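47 KDA membrane antigen (Treponema pallidum, PDB 1O75) binds penicillin and has zinc-stimulated carboxypeptidase activity on synthetic depsipeptides, possibly as a D,D-carboxypeptidase that lowers peptidoglycan cross-linking. Local coordinates at residues I120-E123 with V129-A132; K167-E172 with K190-E195; R314-A319 with D324-V329; A355-D360 with K403-V408. The protein carries 2 engineered substitutions. All coordinates share one frame; numbering follows the deposited sequence.

Contact 1. Residues I120-E123 with V129-A132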
loop_
_atom_site.group_PDB
_atom_site.type_symbol
_atom_site.label_atom_id
_atom_site.label_comp_id
_atom_site.label_asym_id
_atom_site.label_seq_id
_atom_site.Cartn_x
_atom_site.Cartn_y
_atom_site.Cartn_z
ATOM N N ILE B 120 -12.652 -9.428 9.890
ATOM C CA ILE B 120 -12.178 -10.562 10.646
ATOM C C ILE B 120 -13.173 -10.917 11.739
ATOM O O ILE B 120 -13.533 -10.081 12.550
ATOM C CB ILE B 120 -10.782 -10.248 11.222
ATOM C CG1 ILE B 120 -9.792 -10.121 10.048
ATOM C CG2 ILE B 120 -10.325 -11.373 12.151
ATOM C CD1 ILE B 120 -8.578 -9.286 10.352
ATOM N N LYS B 121 -13.629 -12.164 11.741
ATOM C CA LYS B 121 -14.586 -12.621 12.737
ATOM C C LYS B 121 -13.817 -13.423 13.770
ATOM O O LYS B 121 -12.944 -14.234 13.423
ATOM C CB LYS B 121 -15.659 -13.483 12.065
ATOM C CG LYS B 121 -16.296 -12.761 10.869
ATOM C CD LYS B 121 -16.809 -11.389 11.324
ATOM C CE LYS B 121 -17.038 -10.394 10.178
ATOM N NZ LYS B 121 -17.936 -10.911 9.109
ATOM N N PHE B 122 -14.139 -13.211 15.037
ATOM C CA PHE B 122 -13.420 -13.914 16.083
ATOM C C PHE B 122 -14.256 -13.892 17.338
ATOM O O PHE B 122 -15.278 -13.206 17.390
ATOM C CB PHE B 122 -12.096 -13.183 16.346
ATOM C CG PHE B 122 -12.271 -11.721 16.675
ATOM C CD1 PHE B 122 -12.615 -11.315 17.963
ATOM C CD2 PHE B 122 -12.141 -10.752 15.691
ATOM C CE1 PHE B 122 -12.827 -9.958 18.261
ATOM C CE2 PHE B 122 -12.352 -9.398 15.983
ATOM C CZ PHE B 122 -12.696 -9.004 17.269
ATOM N N GLU B 123 -13.843 -14.649 18.344
ATOM C CA GLU B 123 -14.561 -14.598 19.599
ATOM C C GLU B 123 -13.608 -14.282 20.719
ATOM O O GLU B 123 -12.392 -14.478 20.598
ATOM C CB GLU B 123 -15.339 -15.883 19.877
ATOM C CG GLU B 123 -14.642 -17.180 19.651
ATOM C CD GLU B 123 -15.623 -18.339 19.790
ATOM O OE1 GLU B 123 -16.228 -18.464 20.878
ATOM O OE2 GLU B 123 -15.804 -19.113 18.821
ATOM N N VAL B 129 -9.420 -8.946 27.011
ATOM C CA VAL B 129 -10.284 -8.178 26.125
ATOM C C VAL B 129 -9.962 -8.594 24.702
ATOM O O VAL B 129 -8.878 -9.148 24.436
ATOM C CB VAL B 129 -10.061 -6.669 26.251
ATOM C CG1 VAL B 129 -10.282 -6.238 27.694
ATOM C CG2 VAL B 129 -8.664 -6.286 25.773
ATOM N N ALA B 130 -10.908 -8.364 23.800
ATOM C CA ALA B 130 -10.721 -8.677 22.393
ATOM C C ALA B 130 -10.713 -7.332 21.685
ATOM O O ALA B 130 -11.748 -6.656 21.598
ATOM C CB ALA B 130 -11.852 -9.548 21.877
ATOM N N LEU B 131 -9.541 -6.923 21.204
ATOM C CA LEU B 131 -9.410 -5.645 20.523
ATOM C C LEU B 131 -10.140 -5.701 19.184
ATOM O O LEU B 131 -10.281 -6.773 18.583
ATOM C CB LEU B 131 -7.926 -5.318 20.290
ATOM C CG LEU B 131 -7.072 -5.264 21.574
ATOM C CD1 LEU B 131 -5.605 -4.922 21.236
ATOM C CD2 LEU B 131 -7.644 -4.195 22.515
ATOM N N ALA B 132 -10.613 -4.544 18.727
ATOM C CA ALA B 132 -11.298 -4.452 17.438
ATOM C C ALA B 132 -10.245 -4.116 16.402
ATOM O O ALA B 132 -9.197 -3.580 16.738
ATOM C CB ALA B 132 -12.355 -3.332 17.465
#

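Contact 2. Residues K167-E172 with K190-E195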
loop_
_atom_site.group_PDB
_atom_site.type_symbol
_atom_site.label_atom_id
_atom_site.label_comp_id
_atom_site.label_asym_id
_atom_site.label_seq_id
_atom_site.Cartn_x
_atom_site.Cartn_y
_atom_site.Cartn_z
ATOM N N LYS B 167 2.220 -34.297 31.481
ATOM C CA LYS B 167 0.888 -33.814 31.158
ATOM C C LYS B 167 0.321 -32.784 32.129
ATOM O O LYS B 167 -0.282 -31.799 31.708
ATOM C CB LYS B 167 -0.062 -35.005 31.054
ATOM C CG LYS B 167 -1.396 -34.690 30.421
ATOM C CD LYS B 167 -1.990 -35.942 29.798
ATOM C CE LYS B 167 -3.264 -35.621 29.051
ATOM N NZ LYS B 167 -3.758 -36.800 28.295
ATOM N N GLY B 168 0.533 -33.005 33.424
ATOM C CA GLY B 168 -0.006 -32.102 34.424
ATOM C C GLY B 168 0.639 -30.742 34.496
ATOM O O GLY B 168 -0.046 -29.719 34.557
ATOM N N ILE B 169 1.962 -30.712 34.507
ATOM C CA ILE B 169 2.654 -29.436 34.586
ATOM C C ILE B 169 2.460 -28.668 33.278
ATOM O O ILE B 169 2.406 -27.440 33.273
ATOM C CB ILE B 169 4.149 -29.638 34.879
ATOM C CG1 ILE B 169 4.839 -28.284 34.998
ATOM C CG2 ILE B 169 4.778 -30.490 33.804
ATOM C CD1 ILE B 169 6.223 -28.367 35.585
ATOM N N ALA B 170 2.326 -29.411 32.185
ATOM C CA ALA B 170 2.121 -28.837 30.860
ATOM C C ALA B 170 0.839 -27.995 30.837
ATOM O O ALA B 170 0.842 -26.842 30.396
ATOM C CB ALA B 170 2.035 -29.955 29.831
ATOM N N LYS B 171 -0.251 -28.582 31.323
ATOM C CA LYS B 171 -1.542 -27.904 31.376
ATOM C C LYS B 171 -1.507 -26.703 32.311
ATOM O O LYS B 171 -2.084 -25.653 32.014
ATOM C CB LYS B 171 -2.635 -28.873 31.839
ATOM C CG LYS B 171 -2.908 -29.988 30.858
ATOM C CD LYS B 171 -4.118 -30.820 31.255
ATOM C CE LYS B 171 -4.365 -31.922 30.226
ATOM N NZ LYS B 171 -5.633 -32.671 30.466
ATOM N N GLU B 172 -0.821 -26.855 33.438
ATOM C CA GLU B 172 -0.734 -25.781 34.420
ATOM C C GLU B 172 0.239 -24.652 34.089
ATOM O O GLU B 172 -0.066 -23.482 34.307
ATOM C CB GLU B 172 -0.349 -26.348 35.793
ATOM C CG GLU B 172 0.376 -25.327 36.669
ATOM C CD GLU B 172 0.779 -25.864 38.029
ATOM O OE1 GLU B 172 1.298 -27.005 38.098
ATOM O OE2 GLU B 172 0.591 -25.131 39.027
ATOM N N LYS B 190 7.104 -29.766 18.672
ATOM C CA LYS B 190 8.197 -29.656 19.636
ATOM C C LYS B 190 7.844 -30.579 20.801
ATOM O O LYS B 190 6.698 -30.595 21.263
ATOM C CB LYS B 190 8.353 -28.222 20.154
ATOM C CG LYS B 190 8.826 -27.208 19.111
ATOM C CD LYS B 190 8.678 -25.806 19.681
ATOM C CE LYS B 190 9.894 -24.962 19.494
ATOM N NZ LYS B 190 11.038 -25.409 20.288
ATOM N N THR B 191 8.826 -31.335 21.285
ATOM C CA THR B 191 8.582 -32.284 22.369
ATOM C C THR B 191 8.973 -31.756 23.746
ATOM O O THR B 191 10.073 -31.248 23.955
ATOM C CB THR B 191 9.316 -33.606 22.050
ATOM O OG1 THR B 191 8.795 -34.118 20.814
ATOM C CG2 THR B 191 9.117 -34.654 23.174
ATOM N N MET B 192 8.049 -31.841 24.695
ATOM C CA MET B 192 8.355 -31.365 26.038
ATOM C C MET B 192 9.399 -32.329 26.585
ATOM O O MET B 192 9.165 -33.535 26.598
ATOM C CB MET B 192 7.095 -31.363 26.908
ATOM C CG MET B 192 7.274 -30.622 28.210
ATOM S SD MET B 192 5.703 -30.368 29.066
ATOM C CE MET B 192 6.200 -29.231 30.302
ATOM N N LEU B 193 10.550 -31.795 26.993
ATOM C CA LEU B 193 11.662 -32.605 27.496
ATOM C C LEU B 193 11.695 -32.706 29.015
ATOM O O LEU B 193 12.055 -33.746 29.567
ATOM C CB LEU B 193 12.997 -32.027 27.011
ATOM C CG LEU B 193 13.168 -31.973 25.489
ATOM C CD1 LEU B 193 14.370 -31.112 25.118
ATOM C CD2 LEU B 193 13.312 -33.384 24.960
ATOM N N THR B 194 11.355 -31.614 29.684
ATOM C CA THR B 194 11.337 -31.601 31.133
ATOM C C THR B 194 10.169 -30.730 31.558
ATOM O O THR B 194 9.415 -30.230 30.719
ATOM C CB THR B 194 12.622 -31.013 31.729
ATOM O OG1 THR B 194 12.701 -29.623 31.407
ATOM C CG2 THR B 194 13.859 -31.735 31.180
ATOM N N GLU B 195 10.031 -30.540 32.861
ATOM C CA GLU B 195 8.947 -29.739 33.399
ATOM C C GLU B 195 8.985 -28.304 32.877
ATOM O O GLU B 195 7.993 -27.580 32.953
ATOM C CB GLU B 195 9.045 -29.724 34.921
ATOM C CG GLU B 195 10.252 -28.985 35.434
ATOM C CD GLU B 195 10.410 -29.124 36.932
ATOM O OE1 GLU B 195 9.391 -29.009 37.646
ATOM O OE2 GLU B 195 11.553 -29.341 37.396
#

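Contact 3. Residues R314-A319 with D324-V329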
loop_
_atom_site.group_PDB
_atom_site.type_symbol
_atom_site.label_atom_id
_atom_site.label_comp_id
_atom_site.label_asym_id
_atom_site.label_seq_id
_atom_site.Cartn_x
_atom_site.Cartn_y
_atom_site.Cartn_z
ATOM N N ARG B 314 18.994 -17.198 4.933
ATOM C CA ARG B 314 17.947 -18.125 4.544
ATOM C C ARG B 314 16.899 -17.912 5.627
ATOM O O ARG B 314 17.193 -18.108 6.810
ATOM C CB ARG B 314 18.449 -19.575 4.573
ATOM C CG ARG B 314 17.331 -20.602 4.425
ATOM C CD ARG B 314 17.860 -21.939 3.872
ATOM N NE ARG B 314 18.282 -21.798 2.474
ATOM C CZ ARG B 314 19.082 -22.647 1.841
ATOM N NH1 ARG B 314 19.565 -23.721 2.475
ATOM N NH2 ARG B 314 19.403 -22.423 0.575
ATOM N N LEU B 315 15.699 -17.501 5.221
ATOM C CA LEU B 315 14.597 -17.238 6.153
ATOM C C LEU B 315 13.602 -18.392 6.103
ATOM O O LEU B 315 13.214 -18.824 5.026
ATOM C CB LEU B 315 13.845 -15.943 5.744
ATOM C CG LEU B 315 14.704 -14.764 5.312
ATOM C CD1 LEU B 315 13.829 -13.549 5.009
ATOM C CD2 LEU B 315 15.704 -14.448 6.405
ATOM N N THR B 316 13.180 -18.875 7.260
ATOM C CA THR B 316 12.199 -19.945 7.274
ATOM C C THR B 316 10.958 -19.467 8.042
ATOM O O THR B 316 11.029 -19.260 9.240
ATOM C CB THR B 316 12.771 -21.217 7.955
ATOM O OG1 THR B 316 13.932 -21.648 7.230
ATOM C CG2 THR B 316 11.727 -22.367 7.940
ATOM N N LEU B 317 9.836 -19.309 7.337
ATOM C CA LEU B 317 8.564 -18.878 7.948
ATOM C C LEU B 317 7.881 -20.102 8.561
ATOM O O LEU B 317 7.667 -21.094 7.881
ATOM C CB LEU B 317 7.639 -18.288 6.870
ATOM C CG LEU B 317 7.790 -16.821 6.454
ATOM C CD1 LEU B 317 9.203 -16.390 6.457
ATOM C CD2 LEU B 317 7.150 -16.639 5.090
ATOM N N ILE B 318 7.504 -19.996 9.828
ATOM C CA ILE B 318 6.887 -21.082 10.568
ATOM C C ILE B 318 5.442 -20.757 10.955
ATOM O O ILE B 318 5.177 -19.789 11.673
ATOM C CB ILE B 318 7.734 -21.371 11.817
ATOM C CG1 ILE B 318 9.147 -21.816 11.359
ATOM C CG2 ILE B 318 7.062 -22.431 12.672
ATOM C CD1 ILE B 318 10.171 -21.781 12.467
ATOM N N ALA B 319 4.519 -21.586 10.481
ATOM C CA ALA B 319 3.092 -21.369 10.715
ATOM C C ALA B 319 2.370 -22.700 10.941
ATOM O O ALA B 319 2.654 -23.674 10.267
ATOM C CB ALA B 319 2.480 -20.648 9.500
ATOM N N ASP B 324 6.776 -25.376 5.855
ATOM C CA ASP B 324 7.682 -24.238 6.079
ATOM C C ASP B 324 7.880 -23.494 4.749
ATOM O O ASP B 324 7.874 -24.095 3.681
ATOM C CB ASP B 324 9.054 -24.698 6.600
ATOM C CG ASP B 324 9.036 -25.118 8.077
ATOM O OD1 ASP B 324 7.967 -25.084 8.729
ATOM O OD2 ASP B 324 10.110 -25.483 8.601
ATOM N N VAL B 325 8.030 -22.179 4.804
ATOM C CA VAL B 325 8.277 -21.416 3.589
ATOM C C VAL B 325 9.700 -20.920 3.720
ATOM O O VAL B 325 10.001 -20.161 4.638
ATOM C CB VAL B 325 7.343 -20.214 3.488
ATOM C CG1 VAL B 325 7.731 -19.365 2.271
ATOM C CG2 VAL B 325 5.892 -20.713 3.398
ATOM N N VAL B 326 10.571 -21.329 2.807
ATOM C CA VAL B 326 11.973 -20.943 2.891
ATOM C C VAL B 326 12.306 -19.923 1.826
ATOM O O VAL B 326 12.002 -20.125 0.655
ATOM C CB VAL B 326 12.916 -22.184 2.724
ATOM C CG1 VAL B 326 14.375 -21.767 2.858
ATOM C CG2 VAL B 326 12.589 -23.242 3.784
ATOM N N ALA B 327 12.964 -18.844 2.228
ATOM C CA ALA B 327 13.344 -17.797 1.284
ATOM C C ALA B 327 14.798 -17.399 1.467
ATOM O O ALA B 327 15.244 -17.177 2.591
ATOM C CB ALA B 327 12.444 -16.566 1.477
ATOM N N ASP B 328 15.532 -17.305 0.363
ATOM C CA ASP B 328 16.925 -16.894 0.417
ATOM C C ASP B 328 17.037 -15.430 -0.035
ATOM O O ASP B 328 16.449 -15.033 -1.050
ATOM C CB ASP B 328 17.784 -17.782 -0.488
ATOM C CG ASP B 328 17.937 -19.214 0.059
ATOM O OD1 ASP B 328 17.572 -19.446 1.227
ATOM O OD2 ASP B 328 18.435 -20.096 -0.675
ATOM N N VAL B 329 17.792 -14.637 0.714
ATOM C CA VAL B 329 17.956 -13.231 0.376
ATOM C C VAL B 329 19.363 -12.778 0.716
ATOM O O VAL B 329 20.022 -13.356 1.574
ATOM C CB VAL B 329 16.927 -12.354 1.159
ATOM C CG1 VAL B 329 17.194 -12.424 2.671
ATOM C CG2 VAL B 329 17.049 -10.926 0.710
HETATM O O HOH W 1 5.475 -24.096 9.246
#

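Contact 4. Residues A355-D360 with K403-V408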
loop_
_atom_site.group_PDB
_atom_site.type_symbol
_atom_site.label_atom_id
_atom_site.label_comp_id
_atom_site.label_asym_id
_atom_site.label_seq_id
_atom_site.Cartn_x
_atom_site.Cartn_y
_atom_site.Cartn_z
ATOM N N ALA B 355 33.852 6.501 -8.743
ATOM C CA ALA B 355 33.117 6.434 -9.999
ATOM C C ALA B 355 32.507 5.042 -10.130
ATOM O O ALA B 355 31.352 4.892 -10.527
ATOM C CB ALA B 355 34.053 6.707 -11.164
ATOM N N GLU B 356 33.291 4.022 -9.793
ATOM C CA GLU B 356 32.816 2.649 -9.867
ATOM C C GLU B 356 31.693 2.416 -8.865
ATOM O O GLU B 356 30.742 1.689 -9.144
ATOM C CB GLU B 356 33.948 1.665 -9.575
ATOM C CG GLU B 356 33.462 0.224 -9.439
ATOM C CD GLU B 356 34.561 -0.748 -9.050
ATOM O OE1 GLU B 356 35.214 -0.534 -8.004
ATOM O OE2 GLU B 356 34.767 -1.734 -9.792
ATOM N N THR B 357 31.818 3.032 -7.695
ATOM C CA THR B 357 30.821 2.885 -6.642
ATOM C C THR B 357 29.444 3.391 -7.086
ATOM O O THR B 357 28.413 2.926 -6.593
ATOM C CB THR B 357 31.270 3.634 -5.363
ATOM O OG1 THR B 357 30.382 3.329 -4.280
ATOM C CG2 THR B 357 31.261 5.120 -5.592
ATOM N N LEU B 358 29.425 4.330 -8.032
ATOM C CA LEU B 358 28.164 4.885 -8.528
ATOM C C LEU B 358 27.677 4.225 -9.819
ATOM O O LEU B 358 26.819 4.765 -10.518
ATOM C CB LEU B 358 28.295 6.400 -8.733
ATOM C CG LEU B 358 28.620 7.215 -7.475
ATOM C CD1 LEU B 358 28.688 8.689 -7.819
ATOM C CD2 LEU B 358 27.558 6.971 -6.410
ATOM N N MET B 359 28.223 3.052 -10.124
ATOM C CA MET B 359 27.837 2.306 -11.320
ATOM C C MET B 359 26.439 1.737 -11.137
ATOM O O MET B 359 26.125 1.164 -10.094
ATOM C CB MET B 359 28.812 1.146 -11.573
ATOM C CG MET B 359 30.236 1.552 -11.950
ATOM S SD MET B 359 30.374 2.223 -13.626
ATOM C CE MET B 359 30.344 0.695 -14.588
ATOM N N ASP B 360 25.597 1.888 -12.152
ATOM C CA ASP B 360 24.240 1.367 -12.076
ATOM C C ASP B 360 23.477 1.927 -10.868
ATOM O O ASP B 360 22.514 1.319 -10.402
ATOM C CB ASP B 360 24.274 -0.163 -11.995
ATOM C CG ASP B 360 24.815 -0.810 -13.263
ATOM O OD1 ASP B 360 24.036 -0.975 -14.230
ATOM O OD2 ASP B 360 26.022 -1.149 -13.290
ATOM N N LYS B 403 24.742 -0.570 -6.507
ATOM C CA LYS B 403 24.726 -1.920 -7.029
ATOM C C LYS B 403 25.314 -2.920 -6.033
ATOM O O LYS B 403 24.802 -4.028 -5.882
ATOM C CB LYS B 403 25.533 -1.967 -8.325
ATOM C CG LYS B 403 25.324 -3.215 -9.158
ATOM C CD LYS B 403 26.296 -3.204 -10.331
ATOM C CE LYS B 403 25.941 -4.238 -11.378
ATOM N NZ LYS B 403 26.891 -4.148 -12.522
ATOM N N GLU B 404 26.387 -2.525 -5.356
ATOM C CA GLU B 404 27.063 -3.403 -4.405
ATOM C C GLU B 404 26.933 -3.012 -2.942
ATOM O O GLU B 404 27.585 -3.610 -2.097
ATOM C CB GLU B 404 28.558 -3.495 -4.745
ATOM C CG GLU B 404 28.878 -4.160 -6.079
ATOM C CD GLU B 404 28.312 -5.571 -6.180
ATOM O OE1 GLU B 404 28.530 -6.385 -5.244
ATOM O OE2 GLU B 404 27.650 -5.866 -7.205
ATOM N N PHE B 405 26.111 -2.015 -2.638
ATOM C CA PHE B 405 25.948 -1.576 -1.255
ATOM C C PHE B 405 24.500 -1.291 -0.893
ATOM O O PHE B 405 23.672 -1.050 -1.769
ATOM C CB PHE B 405 26.752 -0.298 -0.989
ATOM C CG PHE B 405 28.220 -0.429 -1.268
ATOM C CD1 PHE B 405 28.718 -0.212 -2.549
ATOM C CD2 PHE B 405 29.100 -0.761 -0.252
ATOM C CE1 PHE B 405 30.085 -0.322 -2.813
ATOM C CE2 PHE B 405 30.465 -0.875 -0.496
ATOM C CZ PHE B 405 30.960 -0.653 -1.786
ATOM N N GLY B 406 24.207 -1.313 0.404
ATOM C CA GLY B 406 22.866 -1.009 0.866
ATOM C C GLY B 406 22.552 0.417 0.455
ATOM O O GLY B 406 23.454 1.237 0.320
ATOM N N SER B 407 21.280 0.721 0.240
ATOM C CA SER B 407 20.893 2.056 -0.177
ATOM C C SER B 407 21.203 3.096 0.900
ATOM O O SER B 407 21.395 2.768 2.072
ATOM C CB SER B 407 19.406 2.079 -0.516
ATOM O OG SER B 407 18.655 1.596 0.575
ATOM N N VAL B 408 21.256 4.355 0.485
ATOM C CA VAL B 408 21.526 5.452 1.399
ATOM C C VAL B 408 20.534 6.570 1.140
ATOM O O VAL B 408 20.186 6.841 -0.006
ATOM C CB VAL B 408 22.952 6.004 1.191
ATOM C CG1 VAL B 408 23.087 7.367 1.840
ATOM C CG2 VAL B 408 23.967 5.051 1.794
HETATM O O HOH W 2 27.738 -0.264 -6.113
#

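Contact 1. Residues I120-E123 with V129-A132
F122 reaches from its strand toward A130 and L131, and its ring makes both touches, one to the A130 methyl and one to the L131 carbonyl. Only the two atoms at the leading part of the ring meet the other segment. CE1 lies 3.8 Å from A130 CB, a plain apolar touch, while F122 CZ comes within 3.5 Å of L131 O. Both partners sit at a slant to the ring plane. The same L131 O is 4.1 Å from F122 CE1. The length of the phenyl spans the gap, for the backbones stay well apart: F122 CA and A130 CA are separated by 8.6 Å. The first torsion of F122 (chi1 55°) sets CG between its own backbone N and carbonyl carbon, and from there the ring extends across to A130. The methyl of A130 points back to meet it. L131 is turned differently, since its CB leads away from F122 and its side chain rests on A62 of helix 60-65, so that it is the backbone carbonyl of L131 that comes close to the phenyl. F63 of that helix also packs on F122, as does A109 of strand 101-114. No hydrogen bond crosses directly. Strand 120-124 pairs antiparallel with strand 101-114 in the large mixed sheet of the Tp47 domain a region, K121 and E123 bonding to Q112, D113 and S110; the loop that follows returns to the same strand, V129 bonding to R106 and S108 earlier in it, and F122 is packed between strand and loop.

Contact 2. Residues K167-E172 with K190-E195
I169, M192 and E195 bury the most surface here, and I169 meets both of the others, with a different branch turned to each. Its long branch serves E195: I169 CD1 approaches E195 CB to 3.2 Å, a tight distance for two saturated carbons, and lies 3.3 Å from E195 O. This branch runs away from the helix because CG1 of I169 is anti to the backbone N (chi1 -178°), and its extended second torsion carries CD1 outward. Farther along the glutamate, OE1 of E195 is still 3.8 Å from I169 CD1, so the methyl touches the CB end and approaches one carboxylate oxygen as the side chains cross at a slant. The short branch meets the thioether, with I169 CG2 placed 4.0 Å from M192 CE. M192 is stretched out along its whole length, which lets its sulfur and terminal methyl reach the helix from strand 190-194. There its sulfur rests 3.8 Å from A170 CB, and its CE comes 4.1 Å from A170 CA. No hydrogen bond joins the segments, and the interface is made by van der Waals contact. P163, L166 and F174 also pack on M192, while V162 and F176 touch A170. Strands 143-163 and 190-194 are parallel neighbours in the mixed sheet, and the chain between them contains helix 167-173. A helix packed on the sheet between two parallel neighbouring strands is consistent with a crossover connection, though with strand 177-178 also intervening it is not a plain beta-alpha-beta unit.

Contact 3. Residues R314-A319 with D324-V329
The guanidinium of R314 and the carboxylate of D328 meet edge to edge, their planes only 19° apart. R314 NE donates to D328 OD1 at 2.8 Å, on the oxygen's syn lone pair, and R314 NH2 reaches D328 OD2 at 2.8 Å with the N-H nearly straight on (176°). This side-on, two-nitrogen salt bridge fixes the rotation of both groups. V326 CG1 lies obliquely to the guanidinium and packs mainly on the stem, 3.5 Å from R314 CG. The bend at chi3 (-69°) turns the head of R314 toward the aspartate, and Y269 touches both partners.

The two strands form an antiparallel beta hairpin in which 325-331 is an outermost strand of a four-stranded sheet within this chain, in the Tp47 domain C region, a member of the E-set clan. R314 with D328 and T316 with V326 are non-hydrogen-bonded pairs on one face. L315 with A327 and L317 with V325 are hydrogen-bonded pairs on the other, where V214 and Y251 of neighbouring elements pack and a xenon atom is bound near L315. L315 N to A327 O is 2.7 Å, whereas V325 N to L317 O lengthens to 3.3 Å toward the turn. L317 CB lies 3.9 Å from V325 CB.

The carboxylate of D324 looks outside the hairpin: its OD2 makes a salt bridge with R201 and its OD1 a hydrogen bond with N187 ND2. A water lies 2.7 Å from D324 OD1 and accepts from A319 N.

Contact 4. Residues A355-D360 with K403-V408
K403 NZ donates to D360 OD2 at 3.2 Å, a salt bridge and the one direct hydrogen bond across the segments. The ammonium stands well above the carboxylate plane (59° out of it), so the attraction of charge probably counts for more than lone-pair geometry. The contact joins two loops of the C-terminal antiparallel beta sheet: 403-408 turns strand 396-401 back into 408-412 as a hairpin, while 355-360 leads into strand 362-367, which is paired with 396-401.

K403 is extended from CG onward and crosses D360 obliquely. Its methylenes contribute as well, with K403 CD 3.6 Å from D360 OD2. At the root of the same side chain, K403 CB lies 3.6 Å from M359 O. Root and tip of the lysine side chain thus both meet M359-D360; D360 has a left-handed backbone (phi 57°).

A water ties the backbones together where no direct bond does. It accepts from E404 N at 2.7 Å and donates to T357 O over a longer 3.3 Å.

Beyond this link F405 points toward the first loop, and its ring also makes an edge-to-face stack with Y335, which T357 touches too. T357 and F405 cross at about a right angle. T357 OG1, buried here and lacking a hydrogen-bond partner in the model, lies 3.9 Å from F405 CE1.

The four contacts follow one another along the chain without interleaving. Contacts 1 and 2 belong to the same Tp47 domain a range and reach the same mixed sheet, yet their centres are about 29 Å apart. Contact 3 lies in the domain C range; its centre is the closest of the four to the centre of the chain, about 13 Å, and about 28 Å from those of contact 2 and contact 4, while its nearest atoms come within about 8 Å and 11 Å of theirs. Contact 4 belongs to the separate C-terminal sheet, about 53 Å from contact 2 between centres. None touches another, which fits a multidomain protein, with the contacts spread over three different sheets.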